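Long-range contact in sulfatase (Bacteroides fragilis CAG:558, PDB 6USS), which probably hydrolyses sulfate esters as a calcium-dependent arylsulfatase of the gut microbiome, here with an engineered change in its active site: residues V185-S197 with P212-Y224. The protein carries 1 engineered substitution. Numbering follows the deposited sequence.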
# COMPACT_ATOMS: atom_id res chain seq x y z
N VAL A 185 1.14 -5.59 -0.34
CA VAL A 185 1.97 -6.13 -1.41
C VAL A 185 1.09 -6.36 -2.63
O VAL A 185 0.02 -6.98 -2.52
CB VAL A 185 2.67 -7.44 -0.98
CG1 VAL A 185 3.39 -8.09 -2.17
CG2 VAL A 185 3.63 -7.19 0.19
N ASN A 186 1.54 -5.88 -3.79
CA ASN A 186 0.81 -6.03 -5.06
C ASN A 186 1.71 -6.69 -6.09
O ASN A 186 2.76 -6.14 -6.43
CB ASN A 186 0.31 -4.67 -5.59
CG ASN A 186 -0.38 -4.79 -6.95
OD1 ASN A 186 -0.73 -5.89 -7.38
ND2 ASN A 186 -0.58 -3.66 -7.62
N ILE A 187 1.28 -7.84 -6.61
CA ILE A 187 1.91 -8.47 -7.76
C ILE A 187 0.88 -8.47 -8.90
O ILE A 187 -0.14 -9.17 -8.82
CB ILE A 187 2.39 -9.90 -7.46
CG1 ILE A 187 3.46 -9.90 -6.36
CG2 ILE A 187 2.90 -10.57 -8.72
CD1 ILE A 187 3.62 -11.27 -5.66
N ALA A 188 1.16 -7.68 -9.94
CA ALA A 188 0.47 -7.71 -11.23
C ALA A 188 -0.98 -7.20 -11.18
O ALA A 188 -1.73 -7.39 -12.15
CB ALA A 188 0.49 -9.12 -11.84
N GLY A 189 -1.39 -6.57 -10.09
CA GLY A 189 -2.78 -6.16 -9.93
C GLY A 189 -3.00 -4.75 -10.45
O GLY A 189 -2.31 -3.82 -10.05
N HIS A 190 -3.96 -4.61 -11.35
CA HIS A 190 -4.32 -3.29 -11.84
C HIS A 190 -5.81 -3.30 -12.19
O HIS A 190 -6.57 -4.12 -11.66
CB HIS A 190 -3.41 -2.88 -13.02
CG HIS A 190 -3.53 -3.77 -14.22
ND1 HIS A 190 -3.84 -3.29 -15.47
CD2 HIS A 190 -3.36 -5.11 -14.36
CE1 HIS A 190 -3.86 -4.29 -16.33
NE2 HIS A 190 -3.58 -5.41 -15.68
N ALA A 191 -6.22 -2.38 -13.07
CA ALA A 191 -7.63 -2.28 -13.45
C ALA A 191 -8.04 -3.33 -14.47
O ALA A 191 -9.24 -3.56 -14.64
CB ALA A 191 -7.93 -0.89 -14.03
N GLY A 192 -7.08 -3.94 -15.15
CA GLY A 192 -7.40 -4.96 -16.14
C GLY A 192 -8.07 -6.21 -15.59
O GLY A 192 -7.59 -6.82 -14.62
N GLY A 193 -9.17 -6.60 -16.22
CA GLY A 193 -9.83 -7.85 -15.90
C GLY A 193 -9.40 -8.99 -16.80
O GLY A 193 -9.73 -10.15 -16.53
N GLY A 194 -8.69 -8.69 -17.89
CA GLY A 194 -8.19 -9.75 -18.75
C GLY A 194 -6.68 -9.72 -18.87
O GLY A 194 -6.01 -9.10 -18.03
N LEU A 195 -6.12 -10.36 -19.89
CA LEU A 195 -4.68 -10.30 -20.10
C LEU A 195 -4.38 -10.45 -21.58
O LEU A 195 -5.00 -11.25 -22.28
CB LEU A 195 -3.92 -11.37 -19.31
CG LEU A 195 -4.06 -12.81 -19.79
CD1 LEU A 195 -2.92 -13.64 -19.23
CD2 LEU A 195 -5.43 -13.37 -19.38
N ALA A 196 -3.39 -9.69 -22.04
CA ALA A 196 -3.06 -9.68 -23.46
C ALA A 196 -2.50 -11.02 -23.92
O ALA A 196 -2.85 -11.50 -25.00
CB ALA A 196 -2.07 -8.54 -23.75
N SER A 197 -1.63 -11.65 -23.12
CA SER A 197 -1.03 -12.92 -23.48
C SER A 197 -0.54 -13.64 -22.23
O SER A 197 -0.04 -13.01 -21.30
CB SER A 197 0.13 -12.74 -24.45
OG SER A 197 0.84 -13.97 -24.59
N PRO A 212 2.67 2.51 -26.68
CA PRO A 212 1.21 2.33 -26.66
C PRO A 212 0.78 0.99 -26.06
O PRO A 212 0.71 0.00 -26.79
CB PRO A 212 0.87 2.40 -28.16
CG PRO A 212 2.22 1.89 -28.88
CD PRO A 212 3.24 1.69 -27.77
N ASN A 213 0.50 0.93 -24.75
CA ASN A 213 0.29 -0.42 -24.19
C ASN A 213 -1.19 -0.80 -24.21
O ASN A 213 -2.05 0.02 -23.86
CB ASN A 213 0.81 -0.50 -22.76
CG ASN A 213 2.03 -1.41 -22.61
OD1 ASN A 213 2.60 -1.91 -23.59
ND2 ASN A 213 2.45 -1.62 -21.37
N PRO A 214 -1.51 -2.04 -24.58
CA PRO A 214 -2.90 -2.50 -24.51
C PRO A 214 -3.40 -2.57 -23.07
O PRO A 214 -2.64 -2.79 -22.13
CB PRO A 214 -2.86 -3.90 -25.15
CG PRO A 214 -1.42 -4.33 -25.07
CD PRO A 214 -0.62 -3.06 -25.17
N TRP A 215 -4.72 -2.37 -22.91
CA TRP A 215 -5.38 -2.40 -21.61
C TRP A 215 -4.92 -3.54 -20.70
O TRP A 215 -4.65 -3.33 -19.51
CB TRP A 215 -6.90 -2.52 -21.80
CG TRP A 215 -7.58 -1.31 -22.36
CD1 TRP A 215 -6.99 -0.16 -22.81
CD2 TRP A 215 -8.99 -1.13 -22.53
NE1 TRP A 215 -7.95 0.72 -23.25
CE2 TRP A 215 -9.19 0.15 -23.09
CE3 TRP A 215 -10.11 -1.94 -22.26
CZ2 TRP A 215 -10.46 0.65 -23.38
CZ3 TRP A 215 -11.37 -1.44 -22.56
CH2 TRP A 215 -11.54 -0.16 -23.12
N PHE A 216 -4.86 -4.76 -21.24
CA PHE A 216 -4.69 -5.96 -20.43
C PHE A 216 -3.25 -6.47 -20.41
O PHE A 216 -3.03 -7.63 -20.05
CB PHE A 216 -5.65 -7.06 -20.92
CG PHE A 216 -7.11 -6.69 -20.83
CD1 PHE A 216 -7.54 -5.61 -20.05
CD2 PHE A 216 -8.07 -7.42 -21.51
CE1 PHE A 216 -8.88 -5.26 -19.97
CE2 PHE A 216 -9.42 -7.08 -21.44
CZ PHE A 216 -9.82 -5.99 -20.66
N ALA A 217 -2.28 -5.65 -20.80
CA ALA A 217 -0.90 -6.02 -20.56
C ALA A 217 -0.67 -6.21 -19.07
O ALA A 217 -1.16 -5.43 -18.24
CB ALA A 217 0.05 -4.96 -21.12
N VAL A 218 0.06 -7.27 -18.71
CA VAL A 218 0.24 -7.67 -17.32
C VAL A 218 1.44 -6.92 -16.74
O VAL A 218 2.56 -7.08 -17.25
CB VAL A 218 0.42 -9.19 -17.18
CG1 VAL A 218 0.39 -9.58 -15.70
CG2 VAL A 218 -0.66 -9.93 -17.95
N PRO A 219 1.26 -6.12 -15.70
CA PRO A 219 2.38 -5.40 -15.10
C PRO A 219 3.03 -6.24 -14.00
O PRO A 219 2.50 -7.26 -13.56
CB PRO A 219 1.72 -4.14 -14.53
CG PRO A 219 0.32 -4.58 -14.19
CD PRO A 219 -0.04 -5.74 -15.09
N GLY A 220 4.22 -5.79 -13.58
CA GLY A 220 4.84 -6.40 -12.42
C GLY A 220 5.60 -7.69 -12.67
O GLY A 220 5.99 -8.34 -11.69
N LEU A 221 5.84 -8.08 -13.92
CA LEU A 221 6.53 -9.33 -14.22
C LEU A 221 7.64 -9.11 -15.25
O LEU A 221 7.90 -9.97 -16.10
CB LEU A 221 5.55 -10.39 -14.71
CG LEU A 221 4.41 -10.70 -13.73
CD1 LEU A 221 3.36 -11.57 -14.40
CD2 LEU A 221 4.94 -11.35 -12.44
N ASP A 222 8.29 -7.95 -15.17
CA ASP A 222 9.22 -7.54 -16.21
C ASP A 222 10.39 -8.52 -16.33
O ASP A 222 10.86 -8.79 -17.44
CB ASP A 222 9.72 -6.11 -15.93
CG ASP A 222 8.60 -5.03 -16.07
OD1 ASP A 222 7.39 -5.33 -15.89
OD2 ASP A 222 8.95 -3.86 -16.34
N LYS A 223 10.85 -9.09 -15.21
CA LYS A 223 12.00 -9.99 -15.28
C LYS A 223 11.68 -11.32 -15.97
O LYS A 223 12.60 -12.09 -16.25
CB LYS A 223 12.58 -10.26 -13.89
CG LYS A 223 11.68 -11.09 -12.96
CD LYS A 223 12.44 -11.56 -11.70
CE LYS A 223 11.58 -11.51 -10.42
NZ LYS A 223 11.46 -10.17 -9.72
N TYR A 224 10.41 -11.62 -16.24
CA TYR A 224 10.07 -12.84 -16.97
C TYR A 224 9.91 -12.60 -18.46
O TYR A 224 9.67 -13.56 -19.20
CB TYR A 224 8.79 -13.47 -16.40
CG TYR A 224 8.89 -13.83 -14.94
CD1 TYR A 224 9.43 -15.04 -14.54
CD2 TYR A 224 8.45 -12.95 -13.95
CE1 TYR A 224 9.53 -15.37 -13.20
CE2 TYR A 224 8.55 -13.28 -12.61
CZ TYR A 224 9.10 -14.49 -12.24
OH TYR A 224 9.22 -14.84 -10.91
O HOH W 1 -3.50 -7.64 -17.36
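In H190, CG sits between the backbone N and the carbonyl carbon (chi1 63°), which folds the imidazole toward W215 O and P219. In F216, CG is anti to the carbonyl carbon (chi1 -61°), and the phenyl ring lies against G194 in the glycine run 192-194.

The P219 ring crosses one face of the imidazole in a CH-pi contact. Its CG is 4.1 Å from the centroid of the H190 ring, and its CD comes within 3.5 Å of H190 CD2. W215 O lies at the imidazole edge, near the ring plane, 3.4 Å from H190 CE1. A water is also in that plane, 2.8 Å from H190 NE2. The same water lies within hydrogen-bonding distance of G194 O and F216 O, joining H190 to the backbone of both segments.

G194 CA lies over the F216 ring, 4.0 Å from its centroid, in a second CH-pi contact. F216 O also accepts from A196 N at 2.9 Å. This bond is bent, and the donor stands well above the carbonyl plane. L195 CA adds a CA-H...O contact to the same oxygen.

Segment 185-197 leaves the end of strand 185-187 in the alpha/beta sulfatase fold, which belongs to the alkaline phosphatase clan. Segment 212-224 lies in the loop before helix 231-247. The strand pairs in parallel with strand 159-164 at one side of the mixed sheet. The glycine run then passes near the calcium site, whose ligands include D42 and D43.

Before that, N186 OD1 accepts from G189 N, an Asx motif. N186 ND2 separately donates to G189 O, which fixes the amide's rotation. V218 spreads its two methyls between A188 and L195: CG1 meets A188 CB at 3.9 Å and CG2 meets L195 CB at 3.8 Å.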